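Local coordinates for protein histidine kinase (PDB 6NB0) that probably uses ATP to phosphorylate a histidine of its own phospho-acceptor domain, as sensor kinases of phosphorelay signalling do, at residues A[163-167]-A[200-204]; A[178-183]-A[250-254]; A[137-141]-A[173-177]; A[53-58]-A[230-234]. One frame throughout, in Å; residues are numbered along the deposited sequence.

Contact 1: residues A[163-167]-A[200-204]; sequences PLAAQ and DADVD
Leu-164 lays its two methyl branches against residues 201-203 of strand 196-204. CD2 sits 3.9 Å from CG2 of Val-203. CD1 turns the other way, toward the methyl group of Ala-201, with CD1 to CB at 4.4 Å. Pro-163 adds its ring, whose CD is 3.5 Å from the backbone oxygen of Ala-201. Asp-202 is modelled in two conformers, and what follows holds for the one described. Its side chain meets Pro-163 at about a right angle, with OD1 3.3 Å from CG of the proline. OD1 also lies beside CD2 of Leu-164. It accepts the backbone N-H of Val-203 at 2.8 Å, from above the carboxylate plane. Within the loop, Ala-165 N donates to Gln-167 OE1 at 2.9 Å, in the carbonyl plane. Further out, Thr-162 OG1 is hydrogen-bonded to both Ala-201 O and Leu-164 N. Arg-136 NH1 is bonded to Leu-164 O. The loop between strands 157-161 and 168-171 is thereby laid against the five-stranded sheet. No hydrogen bond links the two segments directly. They are held to each other by van der Waals contact, and Thr-162, bonded to both, supplies a polar link between them.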
# COMPACT_ATOMS: atom_id res chain seq x y z
N PRO A 163 25.77 -12.84 -15.54
CA PRO A 163 25.96 -13.46 -16.86
C PRO A 163 24.67 -13.64 -17.64
O PRO A 163 24.70 -14.09 -18.78
CB PRO A 163 26.56 -14.83 -16.49
CG PRO A 163 25.83 -15.18 -15.19
CD PRO A 163 25.74 -13.83 -14.45
N LEU A 164 23.52 -13.27 -17.06
CA LEU A 164 22.25 -13.52 -17.71
C LEU A 164 22.11 -12.67 -18.98
O LEU A 164 22.36 -11.47 -18.97
CB LEU A 164 21.10 -13.23 -16.74
CG LEU A 164 21.08 -14.08 -15.46
CD1 LEU A 164 19.94 -13.62 -14.53
CD2 LEU A 164 20.97 -15.58 -15.78
N ALA A 165 21.71 -13.32 -20.07
CA ALA A 165 21.49 -12.66 -21.34
C ALA A 165 20.08 -12.97 -21.84
O ALA A 165 19.20 -12.11 -21.77
CB ALA A 165 22.55 -13.08 -22.37
N ALA A 166 19.84 -14.21 -22.30
CA ALA A 166 18.55 -14.58 -22.86
C ALA A 166 17.66 -15.40 -21.91
O ALA A 166 16.53 -15.74 -22.29
CB ALA A 166 18.74 -15.37 -24.16
N GLN A 167 18.13 -15.70 -20.69
CA GLN A 167 17.38 -16.59 -19.80
C GLN A 167 16.00 -16.04 -19.51
O GLN A 167 15.82 -14.83 -19.35
CB GLN A 167 18.13 -16.78 -18.48
CG GLN A 167 19.30 -17.75 -18.56
CD GLN A 167 20.59 -17.09 -19.04
OE1 GLN A 167 20.60 -15.93 -19.47
NE2 GLN A 167 21.69 -17.83 -18.96
N ASP A 200 23.99 -8.61 -7.79
CA ASP A 200 24.47 -9.83 -8.43
C ASP A 200 23.27 -10.71 -8.73
O ASP A 200 22.41 -10.88 -7.85
CB ASP A 200 25.41 -10.63 -7.51
CG ASP A 200 26.75 -9.99 -7.34
OD1 ASP A 200 27.13 -9.15 -8.17
OD2 ASP A 200 27.45 -10.35 -6.38
N ALA A 201 23.20 -11.29 -9.93
CA ALA A 201 22.05 -12.15 -10.22
C ALA A 201 22.44 -13.25 -11.19
O ALA A 201 23.18 -13.00 -12.14
CB ALA A 201 20.88 -11.36 -10.82
N ASP A 202 21.94 -14.46 -10.95
CA ASP A 202 22.25 -15.62 -11.80
C ASP A 202 21.14 -16.64 -11.58
O ASP A 202 20.31 -16.51 -10.68
CB ASP A 202 23.64 -16.19 -11.47
CG ASP A 202 24.26 -16.98 -12.62
OD1 ASP A 202 23.61 -17.17 -13.68
OD2 ASP A 202 25.41 -17.44 -12.46
N VAL A 203 21.17 -17.69 -12.39
CA VAL A 203 20.30 -18.84 -12.19
C VAL A 203 21.17 -20.05 -11.94
O VAL A 203 22.30 -20.17 -12.44
CB VAL A 203 19.36 -19.06 -13.39
CG1 VAL A 203 18.41 -17.87 -13.54
CG2 VAL A 203 20.19 -19.27 -14.64
N ASP A 204 20.64 -20.98 -11.16
CA ASP A 204 21.29 -22.25 -10.93
C ASP A 204 20.19 -23.29 -10.80
O ASP A 204 19.34 -23.17 -9.92
CB ASP A 204 22.16 -22.24 -9.67
CG ASP A 204 22.89 -23.57 -9.47
OD1 ASP A 204 24.03 -23.73 -9.98
OD2 ASP A 204 22.30 -24.48 -8.86

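Contact 2: residues A[178-183]-A[250-254]; sequences AALWLL and VLALC
Leu-182 and Leu-253 both hold CG anti to the backbone N, with chi1 at 180° and -166°, which sends both side chains into the gap between the two segments. The two side chains meet at a slant, CD2 of Leu-182 lying 3.7 Å from CB of Leu-253. The same CD2 sits 3.3 Å from the backbone oxygen of Val-250. CG of Leu-182 also meets CD2 of Leu-251, the N-cap residue of helix 252-260. CD2 of Leu-253 rests on the backbone of the facing helix, 3.5 Å from Ala-179 N. It also touches the methyl groups of Ala-178 and Ala-179. These small side chains let the backbones come close, with CA of Ala-179 only 4.7 Å from CA of Cys-254. Cys-254 SG lies 3.5 Å from Ala-179 O. That oxygen already accepts the helical N-H of Leu-183. Leu-183 CD1 packs on the sulfur at 4.0 Å. Phe-265 of strand 264-267 covers Leu-183, Leu-251 and Cys-254, while Leu-230 packs on Leu-182 and Val-250. All eight touching residues are buried. This is the apolar helix layer over the mixed sheet, consistent with the alpha/beta sandwich of histidine kinase catalytic domains.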
# COMPACT_ATOMS: atom_id res chain seq x y z
N ALA A 178 8.94 -5.42 -8.35
CA ALA A 178 8.84 -4.65 -7.11
C ALA A 178 9.86 -5.14 -6.08
O ALA A 178 10.50 -4.34 -5.39
CB ALA A 178 7.41 -4.78 -6.57
N ALA A 179 10.04 -6.47 -5.99
CA ALA A 179 10.96 -7.04 -5.01
C ALA A 179 12.40 -6.62 -5.30
O ALA A 179 13.14 -6.25 -4.38
CB ALA A 179 10.83 -8.57 -4.99
N LEU A 180 12.82 -6.67 -6.57
CA LEU A 180 14.19 -6.29 -6.88
C LEU A 180 14.39 -4.79 -6.70
O LEU A 180 15.44 -4.36 -6.22
CB LEU A 180 14.55 -6.70 -8.31
CG LEU A 180 14.48 -8.23 -8.54
CD1 LEU A 180 14.71 -8.49 -10.01
CD2 LEU A 180 15.51 -8.96 -7.72
N TRP A 181 13.40 -3.99 -7.10
CA TRP A 181 13.47 -2.55 -6.84
C TRP A 181 13.74 -2.27 -5.36
O TRP A 181 14.60 -1.45 -5.02
CB TRP A 181 12.15 -1.92 -7.29
CG TRP A 181 12.06 -0.41 -7.08
CD1 TRP A 181 12.37 0.57 -7.98
CD2 TRP A 181 11.62 0.26 -5.88
NE1 TRP A 181 12.14 1.83 -7.41
CE2 TRP A 181 11.69 1.65 -6.12
CE3 TRP A 181 11.17 -0.19 -4.62
CZ2 TRP A 181 11.32 2.59 -5.15
CZ3 TRP A 181 10.80 0.75 -3.67
CH2 TRP A 181 10.89 2.12 -3.93
N LEU A 182 13.01 -2.95 -4.47
CA LEU A 182 13.14 -2.67 -3.04
C LEU A 182 14.46 -3.20 -2.50
O LEU A 182 15.11 -2.55 -1.67
CB LEU A 182 11.96 -3.30 -2.28
CG LEU A 182 11.94 -3.11 -0.74
CD1 LEU A 182 11.95 -1.62 -0.37
CD2 LEU A 182 10.68 -3.78 -0.15
N LEU A 183 14.88 -4.37 -2.98
CA LEU A 183 16.18 -4.93 -2.62
C LEU A 183 17.30 -3.91 -2.86
O LEU A 183 18.15 -3.69 -1.99
CB LEU A 183 16.42 -6.20 -3.44
CG LEU A 183 17.29 -7.33 -2.91
CD1 LEU A 183 16.56 -8.02 -1.76
CD2 LEU A 183 17.63 -8.31 -4.04
N VAL A 250 10.30 -2.96 6.63
CA VAL A 250 10.16 -2.38 5.30
C VAL A 250 10.54 -3.38 4.21
O VAL A 250 10.17 -3.18 3.05
CB VAL A 250 11.01 -1.09 5.20
CG1 VAL A 250 12.51 -1.40 5.20
CG2 VAL A 250 10.64 -0.30 3.93
N LEU A 251 11.26 -4.46 4.53
CA LEU A 251 11.65 -5.44 3.52
C LEU A 251 10.59 -6.52 3.31
O LEU A 251 10.83 -7.49 2.58
CB LEU A 251 13.01 -6.08 3.88
CG LEU A 251 14.18 -5.11 3.68
CD1 LEU A 251 15.49 -5.57 4.35
CD2 LEU A 251 14.42 -4.79 2.21
N ALA A 252 9.43 -6.37 3.94
CA ALA A 252 8.37 -7.36 3.87
C ALA A 252 8.05 -7.76 2.42
O ALA A 252 7.79 -8.93 2.14
CB ALA A 252 7.12 -6.82 4.56
N LEU A 253 8.03 -6.78 1.50
CA LEU A 253 7.70 -7.10 0.11
C LEU A 253 8.68 -8.12 -0.48
O LEU A 253 8.26 -9.07 -1.13
CB LEU A 253 7.68 -5.82 -0.74
CG LEU A 253 7.03 -5.96 -2.13
CD1 LEU A 253 6.51 -4.60 -2.61
CD2 LEU A 253 8.00 -6.49 -3.15
N CYS A 254 9.99 -7.92 -0.27
CA CYS A 254 10.97 -8.92 -0.72
C CYS A 254 10.68 -10.32 -0.16
O CYS A 254 10.71 -11.32 -0.89
CB CYS A 254 12.38 -8.50 -0.30
SG CYS A 254 12.85 -6.88 -0.96

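Contact 3: residues A[137-141]-A[173-177]; sequences PLLDE and RERLA
Pro-137 takes a small part, its carbonyl carbon lying near the edge of the Arg-173 guanidinium. Leu-138 does most of the apolar work. Its CG points opposite the backbone N (chi1 177°), and the two methyl branches divide the facing helix between them. CD1 touches the methyl group of Ala-177, with CD1 to CB at 3.6 Å. It also lies over one face of the Arg-173 guanidinium, offset toward the rim. CD2 reaches CB of Leu-176 at 4.2 Å. Leu-138 and Arg-173 run past each other in opposite directions, and Arg-173 NH2 comes 3.5 Å from the CA of Leu-138. One turn later, Glu-141 receives the end of that arginine. Arg-173 is extended from CG to NE, and its tip spans the gap between the helices. NH1 and NH2 both donate to OE1 of Glu-141, at 3.1 Å and 2.9 Å. The oxygen is approached nearly along its C-O axis and lies in the guanidinium plane, although the carboxylate plane is turned 48° from it. The other carboxylate oxygen, OE2, forms a salt bridge with Arg-45 of helix 44-68. Phe-133 of strand 131-134 packs on Leu-138, Arg-173 and Leu-176. The two short helical segments cross at -40°, with their axes 10.9 Å apart. Helices 135-154 and 173-189 are thus joined by a buried leucine and, beside it, an ion pair. Because two arginines share the Glu-141 carboxylate, its negative charge is probably well stabilised.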
# COMPACT_ATOMS: atom_id res chain seq x y z
N PRO A 137 16.38 -8.01 -19.10
CA PRO A 137 15.72 -6.70 -19.13
C PRO A 137 15.08 -6.33 -17.81
O PRO A 137 15.01 -5.14 -17.47
CB PRO A 137 14.67 -6.85 -20.25
CG PRO A 137 15.23 -7.95 -21.16
CD PRO A 137 15.84 -8.91 -20.14
N LEU A 138 14.62 -7.31 -17.03
CA LEU A 138 14.11 -6.97 -15.70
C LEU A 138 15.21 -6.42 -14.79
O LEU A 138 14.99 -5.44 -14.06
CB LEU A 138 13.44 -8.20 -15.06
CG LEU A 138 12.96 -7.92 -13.63
CD1 LEU A 138 11.98 -6.75 -13.60
CD2 LEU A 138 12.35 -9.17 -13.00
N LEU A 139 16.39 -7.04 -14.80
CA LEU A 139 17.51 -6.53 -14.03
C LEU A 139 17.89 -5.11 -14.47
O LEU A 139 18.16 -4.25 -13.63
CB LEU A 139 18.71 -7.48 -14.18
CG LEU A 139 18.46 -8.88 -13.61
CD1 LEU A 139 19.56 -9.85 -14.04
CD2 LEU A 139 18.34 -8.87 -12.08
N ASP A 140 17.96 -4.87 -15.79
CA ASP A 140 18.35 -3.54 -16.26
C ASP A 140 17.31 -2.50 -15.89
O ASP A 140 17.65 -1.36 -15.52
CB ASP A 140 18.56 -3.55 -17.78
CG ASP A 140 19.80 -4.33 -18.21
OD1 ASP A 140 20.79 -4.38 -17.47
OD2 ASP A 140 19.77 -4.87 -19.32
N GLU A 141 16.02 -2.86 -15.99
CA GLU A 141 14.97 -1.94 -15.57
C GLU A 141 15.07 -1.59 -14.09
O GLU A 141 14.84 -0.44 -13.71
CB GLU A 141 13.60 -2.55 -15.87
CG GLU A 141 12.43 -1.69 -15.42
CD GLU A 141 11.09 -2.18 -15.97
OE1 GLU A 141 10.91 -3.41 -16.11
OE2 GLU A 141 10.23 -1.31 -16.29
N ARG A 173 6.08 -11.23 -13.10
CA ARG A 173 7.13 -10.26 -13.40
C ARG A 173 6.95 -8.99 -12.59
O ARG A 173 7.93 -8.43 -12.07
CB ARG A 173 7.17 -9.91 -14.89
CG ARG A 173 8.37 -9.01 -15.24
CD ARG A 173 8.32 -8.54 -16.70
NE ARG A 173 9.58 -7.88 -17.08
CZ ARG A 173 9.89 -6.61 -16.82
NH1 ARG A 173 9.03 -5.83 -16.16
NH2 ARG A 173 11.05 -6.13 -17.20
N GLU A 174 5.72 -8.51 -12.47
CA GLU A 174 5.52 -7.24 -11.77
C GLU A 174 5.90 -7.35 -10.29
O GLU A 174 6.53 -6.44 -9.74
CB GLU A 174 4.07 -6.77 -11.93
CG GLU A 174 3.82 -5.31 -11.48
CD GLU A 174 3.93 -5.09 -9.96
OE1 GLU A 174 3.34 -5.87 -9.18
OE2 GLU A 174 4.61 -4.13 -9.55
N ARG A 175 5.53 -8.45 -9.62
CA ARG A 175 5.91 -8.60 -8.21
C ARG A 175 7.42 -8.79 -8.05
O ARG A 175 8.02 -8.26 -7.11
CB ARG A 175 5.18 -9.79 -7.58
CG ARG A 175 3.67 -9.62 -7.49
CD ARG A 175 3.24 -8.44 -6.66
NE ARG A 175 1.82 -8.55 -6.33
CZ ARG A 175 1.07 -7.57 -5.82
NH1 ARG A 175 -0.22 -7.81 -5.56
NH2 ARG A 175 1.57 -6.36 -5.60
N LEU A 176 8.04 -9.58 -8.93
CA LEU A 176 9.49 -9.70 -8.89
C LEU A 176 10.15 -8.36 -9.15
O LEU A 176 11.20 -8.05 -8.55
CB LEU A 176 9.96 -10.73 -9.91
CG LEU A 176 9.49 -12.15 -9.56
CD1 LEU A 176 9.50 -13.08 -10.80
CD2 LEU A 176 10.34 -12.75 -8.42
N ALA A 177 9.58 -7.56 -10.05
CA ALA A 177 10.14 -6.24 -10.31
C ALA A 177 10.07 -5.39 -9.06
O ALA A 177 11.02 -4.68 -8.74
CB ALA A 177 9.40 -5.54 -11.45

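Contact 4: residues A[53-58]-A[230-234]; sequences TALFMR and LENFA
Arg-58 and Glu-231 form a bidentate, end-on salt bridge, one nitrogen to each carboxylate oxygen. Arg-58 NH2 donates to OE2 of Glu-231 at 2.6 Å, and NH1 donates to OE1 at 2.9 Å. Each oxygen uses its syn lone pair. Both bonds are nearly straight, and the guanidinium and carboxylate planes are only 21° apart. Arg-58 bends at chi2 (-67°), which turns its end back along its own helix toward Glu-231. There NH1 also makes a weak bond to Ala-54 O. Asp-59 of the second subunit pairs with Arg-58 NE, and Glu-122 of the second subunit with NH2. Arg-58 thus sits at the interface between the two subunits. Helix 44-68 carries part of the phospho-acceptor (HisKA) family sequence and packs here against the start of helix 232-238. Glu-231 is the N-cap residue of that second helix. Its OE1 lies 3.3 Å from the methyl carbon CB of Ala-54. Met-57 extends alongside, and its chain bends at chi3, the torsion about SD-CG. SD meets CB of Ala-234 at 3.5 Å. CE approaches the edge of the Phe-233 ring in one of the ring's two modelled positions. Thr-53 CG2 touches Leu-230 CD2 at 4.1 Å, the two side chains crossing at about a right angle. Thr-53 OG1 is bonded to Arg-49 O, and Trp-249 packs on both Met-57 and Phe-233.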
# COMPACT_ATOMS: atom_id res chain seq x y z
N THR A 53 5.60 -1.12 -1.48
CA THR A 53 6.45 -1.39 -0.33
C THR A 53 5.70 -1.17 0.98
O THR A 53 5.77 -2.00 1.90
CB THR A 53 7.71 -0.51 -0.38
OG1 THR A 53 8.49 -0.88 -1.51
CG2 THR A 53 8.58 -0.75 0.88
N ALA A 54 4.99 -0.05 1.08
CA ALA A 54 4.30 0.30 2.32
C ALA A 54 3.12 -0.62 2.56
O ALA A 54 2.81 -0.97 3.71
CB ALA A 54 3.83 1.75 2.26
N LEU A 55 2.45 -1.00 1.48
CA LEU A 55 1.35 -1.97 1.57
C LEU A 55 1.83 -3.26 2.21
O LEU A 55 1.22 -3.76 3.16
CB LEU A 55 0.80 -2.23 0.16
CG LEU A 55 0.03 -3.52 -0.13
CD1 LEU A 55 -1.13 -3.55 0.81
CD2 LEU A 55 -0.48 -3.51 -1.57
N PHE A 56 2.89 -3.85 1.66
CA PHE A 56 3.37 -5.12 2.19
C PHE A 56 3.91 -4.95 3.59
O PHE A 56 3.80 -5.88 4.40
CB PHE A 56 4.44 -5.70 1.26
CG PHE A 56 3.88 -6.38 0.05
CD1 PHE A 56 3.39 -5.64 -1.02
CD2 PHE A 56 3.77 -7.76 0.00
CE1 PHE A 56 2.83 -6.26 -2.12
CE2 PHE A 56 3.22 -8.39 -1.10
CZ PHE A 56 2.75 -7.64 -2.16
N MET A 57 4.48 -3.78 3.91
CA MET A 57 4.92 -3.57 5.29
C MET A 57 3.74 -3.59 6.26
O MET A 57 3.86 -4.12 7.37
CB MET A 57 5.70 -2.26 5.43
CG MET A 57 6.33 -2.15 6.81
SD MET A 57 7.26 -0.59 7.01
CE MET A 57 6.04 0.32 7.90
N ARG A 58 2.58 -3.04 5.86
CA ARG A 58 1.41 -3.10 6.73
C ARG A 58 0.88 -4.52 6.88
O ARG A 58 0.39 -4.88 7.96
CB ARG A 58 0.28 -2.19 6.22
CG ARG A 58 0.65 -0.73 5.84
CD ARG A 58 1.06 0.10 7.02
NE ARG A 58 1.14 1.57 6.77
CZ ARG A 58 2.17 2.18 6.17
NH1 ARG A 58 3.17 1.47 5.67
NH2 ARG A 58 2.20 3.51 6.05
N LEU A 230 11.83 5.72 0.65
CA LEU A 230 11.03 4.90 1.55
C LEU A 230 10.42 5.75 2.67
O LEU A 230 10.91 6.82 3.02
CB LEU A 230 11.88 3.75 2.12
CG LEU A 230 12.51 2.82 1.07
CD1 LEU A 230 13.38 1.71 1.71
CD2 LEU A 230 11.43 2.17 0.13
N GLU A 231 9.34 5.24 3.26
CA GLU A 231 8.62 5.97 4.30
C GLU A 231 9.53 6.27 5.49
O GLU A 231 10.36 5.45 5.89
CB GLU A 231 7.42 5.18 4.80
CG GLU A 231 6.23 5.11 3.86
CD GLU A 231 5.13 4.25 4.47
OE1 GLU A 231 5.43 3.08 4.83
OE2 GLU A 231 3.99 4.74 4.61
N ASN A 232 9.32 7.44 6.09
CA ASN A 232 10.16 7.86 7.21
C ASN A 232 10.12 6.85 8.37
O ASN A 232 11.16 6.46 8.92
CB ASN A 232 9.73 9.24 7.70
CG ASN A 232 10.66 9.79 8.76
OD1 ASN A 232 10.48 9.53 9.94
ND2 ASN A 232 11.65 10.57 8.34
N PHE A 233 8.93 6.42 8.78
CA PHE A 233 8.85 5.51 9.92
C PHE A 233 9.39 4.12 9.58
O PHE A 233 9.91 3.43 10.46
CB PHE A 233 7.40 5.40 10.40
CG PHE A 233 7.18 4.34 11.43
CD1 PHE A 233 7.42 4.59 12.77
CD2 PHE A 233 6.70 3.08 11.05
CE1 PHE A 233 7.21 3.61 13.73
CE2 PHE A 233 6.48 2.09 12.01
CZ PHE A 233 6.74 2.36 13.34
N ALA A 234 9.24 3.71 8.31
CA ALA A 234 9.84 2.46 7.85
C ALA A 234 11.36 2.53 7.90
O ALA A 234 12.04 1.58 8.32
CB ALA A 234 9.38 2.16 6.43

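In the fold
Contacts 2 and 3 share helix 173-189, and their centres are 12 Å apart. Leu-180 CD1 meets Leu-138 CD2 at 3.9 Å to join them. Contact 1 continues the packing toward the sheet, its centre 13 Å from that of contact 3, with Ala-201 CB 3.8 Å from Leu-139 CD2. On the other flank, contact 4 lies 10 Å from contact 2, centre to centre. Val-250 O and Thr-53 CG2 meet there, as do Leu-253 CD1 and Phe-56 CD1. Contacts 1 and 4 are the far ends, with centres 30 Å apart on opposite sides of the chain's centre. The series thus runs from the sheet through the helix layer to helix 44-68, which touches the second subunit.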